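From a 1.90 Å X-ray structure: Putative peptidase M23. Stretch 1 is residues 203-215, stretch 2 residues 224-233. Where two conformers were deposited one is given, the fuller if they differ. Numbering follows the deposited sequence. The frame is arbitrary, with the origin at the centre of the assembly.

Stretch 1 (203-215) LIGDYFFNGKTVF
Stretch 2, residues 224-233: SMFCHLSKID

Antiparallel strands sort their side chains by register, and this contact, which buries 740 Å² over both sides, is a compact example. The strands through Val-214 and Phe-226 run antiparallel at 172° with their axes 4.7 Å apart. Val-214 (chi1 p) and Phe-226 (m, chi2 -87°) form a hydrogen-bonded pair, CA to CA 5.3 Å, and so share one face: CG1 of Val-214 lies 3.9 Å from CB of Phe-226 and 3.9 Å from CD2 of Leu-229 (m, p). On the other face the non-hydrogen-bonded pair Phe-215 (m) and Met-225 (t, m, chi3 -135°) comes closer, CA to CA 4.4 Å, and CG of Met-225 sits over the Phe-215 ring, 3.7 Å from its centroid. Ile-232 (m, t) points toward the first stretch from beyond the corner at His-228, its CD1 3.9 Å from CG2 of Ile-204 (m, t) and 3.8 Å from CB of Lys-212.

The backbone fixes this register. Near-extended phi/psi, -132/133 at both Val-214 and Phe-226, lets Val-214 N donate to Phe-226 O at 2.8 Å and Phe-226 N to Val-214 O at 2.9 Å. Beside this pair, on the side of the corner, CA of Thr-213 approaches the same O of Phe-226 at 3.2 Å in a CA-H...O contact.

Regular pairing gives way where both stretches turn, at Lys-212 and His-228. Gly-211 (63/-148) and His-228 (63/25) have positive phi, and their CA atoms are 4.6 Å apart. His-228 N donates to Asn-210 O at 2.7 Å, while Leu-229 N reaches Lys-212 O at 3.0 Å. The imidazole (m, chi2 -67°) has Asn-210 O over one face and Phe-209 O near its plane, 3.3 Å from His-228 CE1.

At the polar edge, Lys-212 (m, t, t, m) brings CE to 3.3 Å from Ser-230 O, yet NZ forms a salt bridge within its own stretch, 2.9 Å from Asp-206 OD2.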

ATOM      1  N   LEU A 203      11.876   5.260  -1.953  1.00 13.70           N
ATOM      2  CA  LEU A 203      11.854   6.158  -3.128  1.00 19.31           C
ATOM      3  C   LEU A 203      11.482   7.597  -2.775  1.00 16.33           C
ATOM      4  O   LEU A 203      10.554   7.843  -2.014  1.00 17.56           O
ATOM      5  CB  LEU A 203      10.921   5.619  -4.235  1.00 19.92           C
ATOM      6  CG  LEU A 203      10.914   6.334  -5.601  1.00 23.17           C
ATOM      7  CD1 LEU A 203      12.308   6.452  -6.182  1.00 31.34           C
ATOM      8  CD2 LEU A 203       9.999   5.656  -6.598  1.00 21.12           C
ATOM      9  N   ILE A 204      12.256   8.534  -3.314  1.00 13.71           N
ATOM     10  CA  ILE A 204      11.994   9.960  -3.199  1.00 16.41           C
ATOM     11  C   ILE A 204      12.153  10.514  -4.610  1.00 18.44           C
ATOM     12  O   ILE A 204      13.132  10.228  -5.288  1.00 17.28           O
ATOM     13  CB  ILE A 204      12.968  10.656  -2.216  1.00 15.99           C
ATOM     14  CG1 ILE A 204      12.634  10.275  -0.773  1.00 19.37           C
ATOM     15  CG2 ILE A 204      12.917  12.195  -2.353  1.00 22.81           C
ATOM     16  CD1 ILE A 204      13.678  10.753   0.248  1.00 26.76           C
ATOM     17  N   GLY A 205      11.161  11.252  -5.070  1.00 18.32           N
ATOM     18  CA  GLY A 205      11.260  11.871  -6.378  1.00 16.57           C
ATOM     19  C   GLY A 205      10.610  13.231  -6.406  1.00 20.07           C
ATOM     20  O   GLY A 205       9.887  13.611  -5.488  1.00 19.12           O
ATOM     21  N   ASP A 206      10.916  13.974  -7.458  1.00 24.24           N
ATOM     22  CA  ASP A 206      10.210  15.206  -7.759  0.50 23.18           C
ATOM     23  C   ASP A 206       9.756  15.040  -9.195  1.00 21.45           C
ATOM     24  O   ASP A 206      10.500  15.302 -10.143  1.00 21.17           O
ATOM     25  CB  ASP A 206      11.095  16.443  -7.579  0.50 24.61           C
ATOM     26  CG  ASP A 206      10.285  17.728  -7.383  0.50 29.06           C
ATOM     27  OD1 ASP A 206       9.159  17.845  -7.918  0.50 27.46           O
ATOM     28  OD2 ASP A 206      10.779  18.641  -6.689  0.50 34.42           O
ATOM     29  N   TYR A 207       8.523  14.577  -9.329  1.00 23.07           N
ATOM     30  CA  TYR A 207       8.022  14.083 -10.603  1.00 20.78           C
ATOM     31  C   TYR A 207       7.127  15.073 -11.311  1.00 18.45           C
ATOM     32  O   TYR A 207       6.531  15.935 -10.677  1.00 19.75           O
ATOM     33  CB  TYR A 207       7.275  12.765 -10.382  1.00 20.81           C
ATOM     34  CG  TYR A 207       8.123  11.671  -9.762  1.00 18.62           C
ATOM     35  CD1 TYR A 207       9.437  11.450 -10.184  1.00 20.04           C
ATOM     36  CD2 TYR A 207       7.605  10.845  -8.768  1.00 23.66           C
ATOM     37  CE1 TYR A 207      10.217  10.440  -9.634  1.00 25.41           C
ATOM     38  CE2 TYR A 207       8.377   9.842  -8.205  1.00 18.39           C
ATOM     39  CZ  TYR A 207       9.673   9.638  -8.644  1.00 25.54           C
ATOM     40  OH  TYR A 207      10.432   8.637  -8.083  1.00 23.41           O
ATOM     41  N   PHE A 208       7.041  14.931 -12.632  1.00 25.66           N
ATOM     42  CA  PHE A 208       6.241  15.823 -13.469  1.00 29.50           C
ATOM     43  C   PHE A 208       4.769  15.887 -13.047  1.00 25.73           C
ATOM     44  O   PHE A 208       4.217  16.975 -12.892  1.00 28.59           O
ATOM     45  CB  PHE A 208       6.360  15.426 -14.950  1.00 34.81           C
ATOM     46  CG  PHE A 208       5.647  16.368 -15.883  1.00 37.22           C
ATOM     47  CD1 PHE A 208       6.297  17.494 -16.374  1.00 46.87           C
ATOM     48  CD2 PHE A 208       4.318  16.142 -16.254  1.00 40.40           C
ATOM     49  CE1 PHE A 208       5.639  18.383 -17.227  1.00 52.89           C
ATOM     50  CE2 PHE A 208       3.650  17.024 -17.100  1.00 38.82           C
ATOM     51  CZ  PHE A 208       4.312  18.144 -17.590  1.00 39.01           C
ATOM     52  N   PHE A 209       4.137  14.726 -12.870  1.00 25.78           N
ATOM     53  CA  PHE A 209       2.723  14.659 -12.487  1.00 30.13           C
ATOM     54  C   PHE A 209       2.515  14.675 -10.971  1.00 29.18           C
ATOM     55  O   PHE A 209       1.722  15.469 -10.449  1.00 26.24           O
ATOM     56  CB  PHE A 209       2.055  13.419 -13.097  1.00 27.10           C
ATOM     57  CG  PHE A 209       1.988  13.446 -14.600  1.00 34.67           C
ATOM     58  CD1 PHE A 209       1.125  14.316 -15.253  1.00 41.74           C
ATOM     59  CD2 PHE A 209       2.785  12.598 -15.363  1.00 35.84           C
ATOM     60  CE1 PHE A 209       1.062  14.352 -16.652  1.00 35.63           C
ATOM     61  CE2 PHE A 209       2.729  12.620 -16.761  1.00 33.89           C
ATOM     62  CZ  PHE A 209       1.868  13.502 -17.403  1.00 37.86           C
ATOM     63  N   ASN A 210       3.238  13.801 -10.277  1.00 25.52           N
ATOM     64  CA  ASN A 210       3.037  13.577  -8.844  1.00 23.17           C
ATOM     65  C   ASN A 210       3.743  14.561  -7.915  1.00 21.47           C
ATOM     66  O   ASN A 210       3.476  14.560  -6.722  1.00 20.40           O
ATOM     67  CB  ASN A 210       3.429  12.134  -8.474  1.00 22.57           C
ATOM     68  CG  ASN A 210       2.424  11.104  -8.979  1.00 30.10           C
ATOM     69  OD1 ASN A 210       1.281  11.442  -9.295  1.00 25.61           O
ATOM     70  ND2 ASN A 210       2.845   9.838  -9.040  1.00 25.71           N
ATOM     71  N   GLY A 211       4.639  15.390  -8.454  1.00 24.17           N
ATOM     72  CA  GLY A 211       5.419  16.318  -7.624  1.00 20.84           C
ATOM     73  C   GLY A 211       6.321  15.613  -6.630  1.00 16.61           C
ATOM     74  O   GLY A 211       6.819  14.508  -6.909  1.00 16.42           O
ATOM     75  N   LYS A 212       6.536  16.241  -5.474  1.00 18.29           N
ATOM     76  CA  LYS A 212       7.400  15.643  -4.452  1.00 17.42           C
ATOM     77  C   LYS A 212       6.721  14.398  -3.894  1.00 13.24           C
ATOM     78  O   LYS A 212       5.619  14.460  -3.351  1.00 19.45           O
ATOM     79  CB  LYS A 212       7.771  16.626  -3.336  1.00 17.56           C
ATOM     80  CG  LYS A 212       8.534  17.865  -3.821  1.00 21.16           C
ATOM     81  CD  LYS A 212       9.138  18.627  -2.658  1.00 21.76           C
ATOM     82  CE  LYS A 212       9.444  20.064  -3.059  1.00 25.28           C
ATOM     83  NZ  LYS A 212      10.258  20.166  -4.299  1.00 19.22           N
ATOM     84  N   THR A 213       7.389  13.268  -4.082  1.00 15.96           N
ATOM     85  CA  THR A 213       6.779  11.964  -3.861  1.00 18.36           C
ATOM     86  C   THR A 213       7.687  11.169  -2.966  1.00 17.85           C
ATOM     87  O   THR A 213       8.896  11.203  -3.151  1.00 18.98           O
ATOM     88  CB  THR A 213       6.567  11.218  -5.205  1.00 18.48           C
ATOM     89  OG1 THR A 213       5.756  12.021  -6.067  1.00 19.32           O
ATOM     90  CG2 THR A 213       5.877   9.850  -5.005  1.00 17.59           C
ATOM     91  N   VAL A 214       7.100  10.481  -1.985  1.00 16.67           N
ATOM     92  CA  VAL A 214       7.847   9.604  -1.095  1.00 19.71           C
ATOM     93  C   VAL A 214       7.152   8.237  -0.954  1.00 13.26           C
ATOM     94  O   VAL A 214       5.944   8.174  -0.783  1.00 20.50           O
ATOM     95  CB  VAL A 214       8.129  10.282   0.295  1.00 18.42           C
ATOM     96  CG1 VAL A 214       6.837  10.741   1.004  1.00 25.38           C
ATOM     97  CG2 VAL A 214       8.972   9.372   1.193  1.00 22.42           C
ATOM     98  N   PHE A 215       7.926   7.162  -1.082  1.00 15.21           N
ATOM     99  CA  PHE A 215       7.435   5.797  -0.883  1.00 19.36           C
ATOM    100  C   PHE A 215       8.035   5.220   0.399  1.00 17.20           C
ATOM    101  O   PHE A 215       9.254   5.256   0.581  1.00 15.02           O
ATOM    102  CB  PHE A 215       7.884   4.875  -2.017  1.00 18.08           C
ATOM    103  CG  PHE A 215       7.149   5.058  -3.324  1.00 22.74           C
ATOM    104  CD1 PHE A 215       6.427   4.006  -3.863  1.00 18.69           C
ATOM    105  CD2 PHE A 215       7.253   6.232  -4.058  1.00 22.96           C
ATOM    106  CE1 PHE A 215       5.795   4.131  -5.093  1.00 18.54           C
ATOM    107  CE2 PHE A 215       6.605   6.366  -5.279  1.00 22.25           C
ATOM    108  CZ  PHE A 215       5.876   5.318  -5.791  1.00 21.99           C
ATOM    109  N   SER A 224       3.218   2.402   1.469  1.00 16.14           N
ATOM    110  CA  SER A 224       2.529   3.696   1.370  1.00 18.57           C
ATOM    111  C   SER A 224       3.279   4.631   0.427  1.00 18.12           C
ATOM    112  O   SER A 224       4.511   4.685   0.434  1.00 16.13           O
ATOM    113  CB  SER A 224       2.383   4.374   2.732  1.00 18.62           C
ATOM    114  OG  SER A 224       1.417   3.716   3.536  1.00 20.83           O
ATOM    115  N   MET A 225       2.524   5.362  -0.381  1.00 16.28           N
ATOM    116  CA  MET A 225       3.090   6.404  -1.228  1.00 16.96           C
ATOM    117  C   MET A 225       2.368   7.707  -0.915  1.00 19.95           C
ATOM    118  O   MET A 225       1.150   7.710  -0.679  1.00 20.98           O
ATOM    119  CB  MET A 225       2.966   6.026  -2.710  1.00 19.64           C
ATOM    120  CG  MET A 225       3.477   7.081  -3.717  1.00 18.35           C
ATOM    121  SD  MET A 225       2.282   8.404  -4.042  1.00 23.71           S
ATOM    122  CE  MET A 225       2.381   8.503  -5.833  1.00 25.64           C
ATOM    123  N   PHE A 226       3.124   8.806  -0.895  1.00 18.25           N
ATOM    124  CA  PHE A 226       2.567  10.153  -0.709  1.00 19.79           C
ATOM    125  C   PHE A 226       3.139  11.072  -1.756  1.00 20.03           C
ATOM    126  O   PHE A 226       4.344  11.085  -1.963  1.00 17.66           O
ATOM    127  CB  PHE A 226       2.903  10.704   0.677  1.00 20.68           C
ATOM    128  CG  PHE A 226       2.425   9.840   1.790  1.00 24.34           C
ATOM    129  CD1 PHE A 226       1.138   9.984   2.283  1.00 29.06           C
ATOM    130  CD2 PHE A 226       3.246   8.858   2.324  1.00 24.80           C
ATOM    131  CE1 PHE A 226       0.685   9.176   3.295  1.00 32.33           C
ATOM    132  CE2 PHE A 226       2.785   8.036   3.342  1.00 33.38           C
ATOM    133  CZ  PHE A 226       1.510   8.201   3.827  1.00 24.20           C
ATOM    134  N   CYS A 227       2.282  11.856  -2.402  1.00 20.60           N
ATOM    135  CA  CYS A 227       2.740  12.751  -3.455  1.00 17.73           C
ATOM    136  C   CYS A 227       2.185  14.172  -3.307  1.00 20.35           C
ATOM    137  O   CYS A 227       1.368  14.436  -2.419  1.00 20.99           O
ATOM    138  CB  CYS A 227       2.449  12.161  -4.830  1.00 20.65           C
ATOM    139  SG  CYS A 227       0.706  11.868  -5.147  1.00 29.37           S
ATOM    140  N   HIS A 228       2.667  15.066  -4.176  1.00 27.91           N
ATOM    141  CA  HIS A 228       2.390  16.517  -4.149  1.00 27.33           C
ATOM    142  C   HIS A 228       2.891  17.232  -2.891  1.00 22.96           C
ATOM    143  O   HIS A 228       2.368  18.274  -2.541  1.00 23.65           O
ATOM    144  CB  HIS A 228       0.897  16.841  -4.368  1.00 27.13           C
ATOM    145  CG  HIS A 228       0.283  16.139  -5.541  1.00 25.58           C
ATOM    146  ND1 HIS A 228       0.644  16.410  -6.841  1.00 27.45           N
ATOM    147  CD2 HIS A 228      -0.670  15.179  -5.606  1.00 38.86           C
ATOM    148  CE1 HIS A 228      -0.062  15.649  -7.660  1.00 29.25           C
ATOM    149  NE2 HIS A 228      -0.867  14.893  -6.936  1.00 34.04           N
ATOM    150  N   LEU A 229       3.909  16.696  -2.225  1.00 21.61           N
ATOM    151  CA  LEU A 229       4.401  17.292  -0.965  1.00 21.06           C
ATOM    152  C   LEU A 229       5.073  18.645  -1.213  1.00 22.74           C
ATOM    153  O   LEU A 229       5.636  18.861  -2.275  1.00 23.56           O
ATOM    154  CB  LEU A 229       5.390  16.360  -0.255  1.00 18.33           C
ATOM    155  CG  LEU A 229       4.807  15.248   0.631  1.00 21.27           C
ATOM    156  CD1 LEU A 229       4.047  14.231  -0.181  1.00 26.64           C
ATOM    157  CD2 LEU A 229       5.898  14.548   1.419  1.00 23.87           C
ATOM    158  N   SER A 230       4.997  19.547  -0.235  1.00 22.99           N
ATOM    159  CA  SER A 230       5.749  20.794  -0.291  1.00 26.56           C
ATOM    160  C   SER A 230       7.194  20.572   0.191  1.00 26.83           C
ATOM    161  O   SER A 230       8.127  21.239  -0.254  1.00 23.28           O
ATOM    162  CB  SER A 230       5.051  21.868   0.551  1.00 18.25           C
ATOM    163  OG  SER A 230       4.959  21.474   1.919  1.00 28.41           O
ATOM    164  N   LYS A 231       7.360  19.604   1.089  1.00 17.76           N
ATOM    165  CA  LYS A 231       8.601  19.376   1.801  1.00 26.25           C
ATOM    166  C   LYS A 231       8.679  17.881   2.092  1.00 21.87           C
ATOM    167  O   LYS A 231       7.668  17.275   2.454  1.00 23.25           O
ATOM    168  CB  LYS A 231       8.551  20.160   3.121  1.00 28.05           C
ATOM    169  CG  LYS A 231       9.729  21.058   3.422  1.00 46.89           C
ATOM    170  CD  LYS A 231      10.693  20.382   4.384  1.00 55.24           C
ATOM    171  CE  LYS A 231      11.581  21.368   5.155  1.00 58.23           C
ATOM    172  NZ  LYS A 231      10.833  22.413   5.902  1.00 66.03           N
ATOM    173  N   ILE A 232       9.862  17.295   1.893  1.00 20.83           N
ATOM    174  CA  ILE A 232      10.173  15.922   2.309  1.00 24.24           C
ATOM    175  C   ILE A 232      11.277  15.984   3.374  1.00 21.89           C
ATOM    176  O   ILE A 232      12.351  16.529   3.122  1.00 23.75           O
ATOM    177  CB  ILE A 232      10.607  15.028   1.098  1.00 23.00           C
ATOM    178  CG1 ILE A 232       9.437  14.834   0.118  1.00 24.59           C
ATOM    179  CG2 ILE A 232      11.141  13.668   1.574  1.00 22.38           C
ATOM    180  CD1 ILE A 232       9.824  14.220  -1.214  1.00 26.48           C
ATOM    181  N   ASP A 233      10.993  15.428   4.559  1.00 20.63           N
ATOM    182  CA  ASP A 233      11.854  15.554   5.747  1.00 24.04           C
ATOM    183  C   ASP A 233      12.730  14.334   5.994  1.00 26.61           C
ATOM    184  O   ASP A 233      13.557  14.327   6.915  1.00 25.13           O
ATOM    185  CB  ASP A 233      10.998  15.808   7.000  1.00 24.34           C
ATOM    186  CG  ASP A 233      10.297  17.151   6.963  1.00 31.66           C
ATOM    187  OD1 ASP A 233      10.774  18.027   6.227  1.00 30.88           O
ATOM    188  OD2 ASP A 233       9.281  17.335   7.659  1.00 37.63           O
TER